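Local structure of NADP-dependent 2-hydroxyacid dehydrogenase (Rhizobium etli, 4XCV) at residues E137-G149 with L159-R171. The protein probably catalyses the NADPH-dependent interconversion of 2-oxoacids and 2-hydroxyacids, as a member of the D-isomer specific 2-hydroxyacid dehydrogenase family. Sequence-based numbering, arbitrary orientation.
Sequences EAAEVTVGVMGLG and LKVMGFNVIGWSR. With NDP (NADPH dihydro-nicotinamide-adenine-dinucleotide phosphate), chain B.
The right-handed beta-alpha-beta crossover that opens the Rossmann fold pairs strand 142-146 with strand 165-169, in parallel at 23°. V143 N gives to N165 O, V143 O takes I167 N, and V145 repeats this until G147 N meets W169 O. At the start of the two strands, N165 ND2 reaches T142 OG1 at 2.9 Å in an almost straight bond lying in the amide plane. F164, just past the Schellman turn at G163, takes the methyl A138 CB over its ring, 3.8 Å from the centroid. V143 suits two neighbours at once: CG1 packs on L159 CD1 and CG2 touches F164 CD1 obliquely.

Toward the cofactor, W169 is held between M146 CE, 3.5 Å from W169 CE3 on one face, and NADPH C2A, 3.3 Å from W169 CZ3 on the other. The first torsion of W169 (chi1 178°) sets CG opposite the main-chain N and carries the six-membered ring to the adenine, while the bend of M146 at chi3 (85°) turns its methyl onto the ring. A serine in place of W169 would probably leave the C2A end of the adenine without the ring face it rests on and M146 CE without a ring. A CB at G168 would run into L148 CD1; one at G149 would collide with O5B, the ester oxygen linking adenosine ribose to diphosphate. L148 N donates to NADPH O3B at 2.8 Å.

Strand 196-199 continues the sheet beyond 142-146; helix 187-192 packs on M146, I167 and W169, helix 100-116 on A138, V141, L159 and M162 from the other side.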
loop_
_atom_site.group_PDB
_atom_site.type_symbol
_atom_site.label_atom_id
_atom_site.label_comp_id
_atom_site.label_asym_id
_atom_site.label_seq_id
_atom_site.Cartn_x
_atom_site.Cartn_y
_atom_site.Cartn_z
ATOM N N GLU A 137 3.156 11.526 7.910
ATOM C CA GLU A 137 3.154 11.283 6.445
ATOM C C GLU A 137 4.421 10.498 6.059
ATOM O O GLU A 137 5.442 10.486 6.782
ATOM C CB GLU A 137 3.025 12.558 5.631
ATOM C CG GLU A 137 4.193 13.478 5.597
ATOM C CD GLU A 137 3.864 14.627 4.626
ATOM O OE1 GLU A 137 3.875 14.447 3.396
ATOM O OE2 GLU A 137 3.564 15.760 5.100
ATOM N N ALA A 138 4.324 9.769 4.950
ATOM C CA ALA A 138 5.387 8.928 4.490
ATOM C C ALA A 138 6.707 9.671 4.367
ATOM O O ALA A 138 7.732 9.088 4.659
ATOM C CB ALA A 138 5.020 8.292 3.170
ATOM N N ALA A 139 6.649 10.935 3.940
ATOM C CA ALA A 139 7.900 11.702 3.763
ATOM C C ALA A 139 8.716 11.882 5.031
ATOM O O ALA A 139 9.920 12.153 4.968
ATOM C CB ALA A 139 7.602 13.040 3.126
ATOM N N GLU A 140 8.090 11.715 6.179
ATOM C CA GLU A 140 8.792 11.837 7.449
ATOM C C GLU A 140 9.517 10.569 7.859
ATOM O O GLU A 140 10.226 10.557 8.854
ATOM C CB GLU A 140 7.815 12.264 8.564
ATOM C CG GLU A 140 7.282 13.679 8.391
ATOM C CD GLU A 140 8.373 14.711 8.315
ATOM O OE1 GLU A 140 9.325 14.624 9.114
ATOM O OE2 GLU A 140 8.312 15.609 7.437
ATOM N N VAL A 141 9.345 9.479 7.110
ATOM C CA VAL A 141 9.839 8.167 7.473
ATOM C C VAL A 141 10.821 7.698 6.405
ATOM O O VAL A 141 10.552 7.815 5.187
ATOM C CB VAL A 141 8.661 7.185 7.599
ATOM C CG1 VAL A 141 9.164 5.759 7.783
ATOM C CG2 VAL A 141 7.761 7.626 8.731
ATOM N N THR A 142 11.962 7.198 6.835
ATOM C CA THR A 142 12.944 6.656 5.884
ATOM C C THR A 142 12.873 5.147 5.841
ATOM O O THR A 142 13.044 4.438 6.848
ATOM C CB THR A 142 14.354 7.054 6.262
ATOM O OG1 THR A 142 14.459 8.491 6.194
ATOM C CG2 THR A 142 15.429 6.447 5.346
ATOM N N VAL A 143 12.587 4.655 4.646
ATOM C CA VAL A 143 12.692 3.223 4.344
ATOM C C VAL A 143 14.079 2.940 3.775
ATOM O O VAL A 143 14.509 3.572 2.793
ATOM C CB VAL A 143 11.609 2.761 3.346
ATOM C CG1 VAL A 143 11.714 1.260 3.176
ATOM C CG2 VAL A 143 10.218 3.151 3.823
ATOM N N GLY A 144 14.808 2.036 4.448
ATOM C CA GLY A 144 16.117 1.587 4.010
ATOM C C GLY A 144 16.008 0.232 3.361
ATOM O O GLY A 144 15.699 -0.754 4.042
ATOM N N VAL A 145 16.233 0.182 2.040
ATOM C CA VAL A 145 16.121 -1.063 1.288
ATOM C C VAL A 145 17.498 -1.721 1.196
ATOM O O VAL A 145 18.442 -1.134 0.672
ATOM C CB VAL A 145 15.508 -0.813 -0.092
ATOM C CG1 VAL A 145 15.362 -2.114 -0.838
ATOM C CG2 VAL A 145 14.146 -0.132 0.069
ATOM N N MET A 146 17.585 -2.951 1.670
ATOM C CA MET A 146 18.817 -3.743 1.653
ATOM C C MET A 146 18.684 -4.742 0.532
ATOM O O MET A 146 17.884 -5.688 0.574
ATOM C CB MET A 146 19.083 -4.432 2.988
ATOM C CG MET A 146 19.203 -3.408 4.103
ATOM S SD MET A 146 19.620 -4.085 5.740
ATOM C CE MET A 146 21.350 -4.172 5.667
ATOM N N GLY A 147 19.500 -4.503 -0.501
ATOM C CA GLY A 147 19.388 -5.265 -1.748
ATOM C C GLY A 147 18.754 -4.350 -2.775
ATOM O O GLY A 147 17.607 -3.906 -2.610
ATOM N N LEU A 148 19.509 -4.037 -3.818
ATOM C CA LEU A 148 19.089 -3.123 -4.859
ATOM C C LEU A 148 19.211 -3.832 -6.186
ATOM O O LEU A 148 19.764 -3.280 -7.164
ATOM C CB LEU A 148 19.923 -1.845 -4.813
ATOM C CG LEU A 148 19.733 -1.021 -3.560
ATOM C CD1 LEU A 148 20.648 0.171 -3.626
ATOM C CD2 LEU A 148 18.268 -0.602 -3.317
ATOM N N GLY A 149 18.705 -5.056 -6.252
ATOM C CA GLY A 149 18.714 -5.846 -7.490
ATOM C C GLY A 149 17.379 -5.687 -8.191
ATOM O O GLY A 149 16.753 -4.607 -8.148
ATOM N N LEU A 159 8.037 2.873 -3.532
ATOM C CA LEU A 159 8.013 3.537 -2.230
ATOM C C LEU A 159 8.199 5.048 -2.369
ATOM O O LEU A 159 7.573 5.808 -1.643
ATOM C CB LEU A 159 9.115 2.947 -1.332
ATOM C CG LEU A 159 8.847 1.538 -0.825
ATOM C CD1 LEU A 159 10.144 0.940 -0.300
ATOM C CD2 LEU A 159 7.801 1.533 0.279
ATOM N N LYS A 160 9.077 5.452 -3.264
ATOM C CA LYS A 160 9.310 6.886 -3.499
ATOM C C LYS A 160 8.070 7.558 -4.008
ATOM O O LYS A 160 7.715 8.638 -3.546
ATOM C CB LYS A 160 10.465 7.077 -4.482
ATOM C CG LYS A 160 11.819 6.958 -3.844
ATOM C CD LYS A 160 12.161 8.147 -2.974
ATOM C CE LYS A 160 12.616 9.340 -3.835
ATOM N NZ LYS A 160 12.501 10.604 -3.051
ATOM N N VAL A 161 7.373 6.923 -4.934
ATOM C CA VAL A 161 6.148 7.532 -5.476
ATOM C C VAL A 161 5.092 7.676 -4.362
ATOM O O VAL A 161 4.378 8.673 -4.299
ATOM C CB VAL A 161 5.586 6.681 -6.613
ATOM C CG1 VAL A 161 4.158 7.066 -6.907
ATOM C CG2 VAL A 161 6.464 6.827 -7.867
ATOM N N MET A 162 5.003 6.699 -3.452
ATOM C CA MET A 162 4.070 6.831 -2.360
ATOM C C MET A 162 4.430 7.931 -1.377
ATOM O O MET A 162 3.579 8.315 -0.589
ATOM C CB MET A 162 3.934 5.473 -1.630
ATOM C CG MET A 162 3.208 4.400 -2.434
ATOM S SD MET A 162 1.626 4.926 -3.138
ATOM C CE MET A 162 0.742 5.389 -1.648
ATOM N N GLY A 163 5.665 8.403 -1.378
ATOM C CA GLY A 163 6.041 9.565 -0.613
ATOM C C GLY A 163 7.123 9.301 0.425
ATOM O O GLY A 163 7.572 10.229 1.065
ATOM N N PHE A 164 7.526 8.044 0.625
ATOM C CA PHE A 164 8.561 7.763 1.627
ATOM C C PHE A 164 9.872 8.400 1.237
ATOM O O PHE A 164 10.188 8.522 0.065
ATOM C CB PHE A 164 8.783 6.261 1.755
ATOM C CG PHE A 164 7.673 5.536 2.451
ATOM C CD1 PHE A 164 7.582 5.551 3.844
ATOM C CD2 PHE A 164 6.720 4.837 1.724
ATOM C CE1 PHE A 164 6.594 4.856 4.492
ATOM C CE2 PHE A 164 5.693 4.170 2.360
ATOM C CZ PHE A 164 5.643 4.178 3.750
ATOM N N ASN A 165 10.664 8.758 2.239
ATOM C CA ASN A 165 12.099 8.981 1.985
ATOM C C ASN A 165 12.685 7.574 1.877
ATOM O O ASN A 165 12.332 6.714 2.662
ATOM C CB ASN A 165 12.734 9.782 3.131
ATOM C CG ASN A 165 14.145 10.161 2.825
ATOM O OD1 ASN A 165 14.418 10.738 1.778
ATOM N ND2 ASN A 165 15.051 9.809 3.691
ATOM N N VAL A 166 13.526 7.334 0.880
ATOM C CA VAL A 166 14.094 6.022 0.675
ATOM C C VAL A 166 15.591 6.129 0.521
ATOM O O VAL A 166 16.080 6.991 -0.175
ATOM C CB VAL A 166 13.483 5.342 -0.577
ATOM C CG1 VAL A 166 14.037 3.932 -0.747
ATOM C CG2 VAL A 166 11.951 5.330 -0.510
ATOM N N ILE A 167 16.296 5.208 1.166
ATOM C CA ILE A 167 17.744 5.059 1.000
ATOM C C ILE A 167 18.011 3.586 0.688
ATOM O O ILE A 167 17.162 2.732 0.958
ATOM C CB ILE A 167 18.536 5.551 2.217
ATOM C CG1 ILE A 167 18.204 4.765 3.479
ATOM C CG2 ILE A 167 18.259 7.023 2.415
ATOM C CD1 ILE A 167 18.986 5.158 4.730
ATOM N N GLY A 168 19.176 3.278 0.102
ATOM C CA GLY A 168 19.488 1.898 -0.249
ATOM C C GLY A 168 20.884 1.484 0.097
ATOM O O GLY A 168 21.800 2.298 0.251
ATOM N N TRP A 169 21.035 0.169 0.217
ATOM C CA TRP A 169 22.297 -0.434 0.577
ATOM C C TRP A 169 22.472 -1.690 -0.292
ATOM O O TRP A 169 21.552 -2.477 -0.467
ATOM C CB TRP A 169 22.273 -0.791 2.062
ATOM C CG TRP A 169 23.510 -1.478 2.592
ATOM C CD1 TRP A 169 24.656 -0.858 3.024
ATOM C CD2 TRP A 169 23.724 -2.875 2.808
ATOM N NE1 TRP A 169 25.541 -1.783 3.525
ATOM C CE2 TRP A 169 24.991 -3.030 3.403
ATOM C CE3 TRP A 169 22.963 -4.023 2.614
ATOM C CZ2 TRP A 169 25.501 -4.270 3.797
ATOM C CZ3 TRP A 169 23.465 -5.225 3.020
ATOM C CH2 TRP A 169 24.710 -5.355 3.597
ATOM N N SER A 170 23.672 -1.847 -0.819
ATOM C CA SER A 170 24.012 -3.031 -1.635
ATOM C C SER A 170 25.485 -3.246 -1.589
ATOM O O SER A 170 26.223 -2.447 -1.037
ATOM C CB SER A 170 23.499 -2.876 -3.054
ATOM O OG SER A 170 23.941 -1.699 -3.680
ATOM N N ARG A 171 25.941 -4.363 -2.136
ATOM C CA ARG A 171 27.348 -4.730 -2.009
ATOM C C ARG A 171 28.241 -3.711 -2.697
ATOM O O ARG A 171 29.290 -3.271 -2.142
ATOM C CB ARG A 171 27.543 -6.167 -2.571
ATOM C CG ARG A 171 28.830 -6.812 -2.158
ATOM C CD ARG A 171 28.833 -8.315 -2.487
ATOM N NE ARG A 171 28.746 -8.594 -3.930
ATOM C CZ ARG A 171 29.749 -8.670 -4.797
ATOM N NH1 ARG A 171 31.003 -8.501 -4.407
ATOM N NH2 ARG A 171 29.498 -8.914 -6.088
HETATM P PA NDP B . 19.463 -9.690 -7.272
HETATM O O1A NDP B . 18.953 -8.985 -8.490
HETATM O O2A NDP B . 20.563 -10.726 -7.387
HETATM O O5B NDP B . 19.912 -8.554 -6.240
HETATM C C5B NDP B . 20.582 -8.934 -5.034
HETATM C C4B NDP B . 20.950 -7.661 -4.310
HETATM O O4B NDP B . 21.500 -8.022 -3.046
HETATM C C3B NDP B . 21.985 -6.855 -5.059
HETATM O O3B NDP B . 21.728 -5.445 -4.904
HETATM C C2B NDP B . 23.241 -7.258 -4.332
HETATM O O2B NDP B . 24.314 -6.277 -4.360
HETATM C C1B NDP B . 22.729 -7.379 -2.898
HETATM N N9A NDP B . 23.611 -8.164 -2.033
HETATM C C8A NDP B . 23.936 -9.458 -2.224
HETATM N N7A NDP B . 24.860 -9.828 -1.284
HETATM C C5A NDP B . 25.122 -8.711 -0.541
HETATM C C6A NDP B . 26.008 -8.432 0.498
HETATM N N6A NDP B . 26.777 -9.383 1.031
HETATM N N1A NDP B . 26.031 -7.188 0.989
HETATM C C2A NDP B . 25.231 -6.226 0.478
HETATM N N3A NDP B . 24.362 -6.413 -0.529
HETATM C C4A NDP B . 24.339 -7.678 -1.003
HETATM O O3 NDP B . 18.248 -10.409 -6.500
HETATM P PN NDP B . 16.675 -10.080 -6.543
HETATM O O1N NDP B . 16.521 -8.630 -6.228
HETATM O O2N NDP B . 16.076 -10.539 -7.786
HETATM O O5D NDP B . 16.148 -11.016 -5.388
HETATM C C5D NDP B . 16.675 -10.906 -4.058
HETATM C C4D NDP B . 16.282 -12.189 -3.314
HETATM O O4D NDP B . 14.885 -12.196 -3.056
HETATM C C3D NDP B . 16.507 -13.472 -4.066
HETATM O O3D NDP B . 17.869 -13.920 -3.947
HETATM C C2D NDP B . 15.518 -14.440 -3.439
HETATM O O2D NDP B . 16.180 -15.197 -2.397
HETATM C C1D NDP B . 14.505 -13.551 -2.778
HETATM N N1N NDP B . 13.124 -13.695 -3.246
HETATM C C2N NDP B . 12.106 -13.905 -2.353
HETATM C C3N NDP B . 10.839 -14.143 -2.765
HETATM C C7N NDP B . 9.743 -14.324 -1.850
HETATM O O7N NDP B . 8.720 -14.890 -2.303
HETATM N N7N NDP B . 9.756 -13.905 -0.597
HETATM C C4N NDP B . 10.512 -14.101 -4.207
HETATM C C5N NDP B . 11.663 -13.834 -5.051
HETATM C C6N NDP B . 12.895 -13.671 -4.623
HETATM P P2B NDP B . 24.929 -5.805 -5.784
HETATM O O1X NDP B . 26.150 -5.021 -5.430
HETATM O O2X NDP B . 25.226 -7.084 -6.548
HETATM O O3X NDP B . 23.873 -5.044 -6.477
#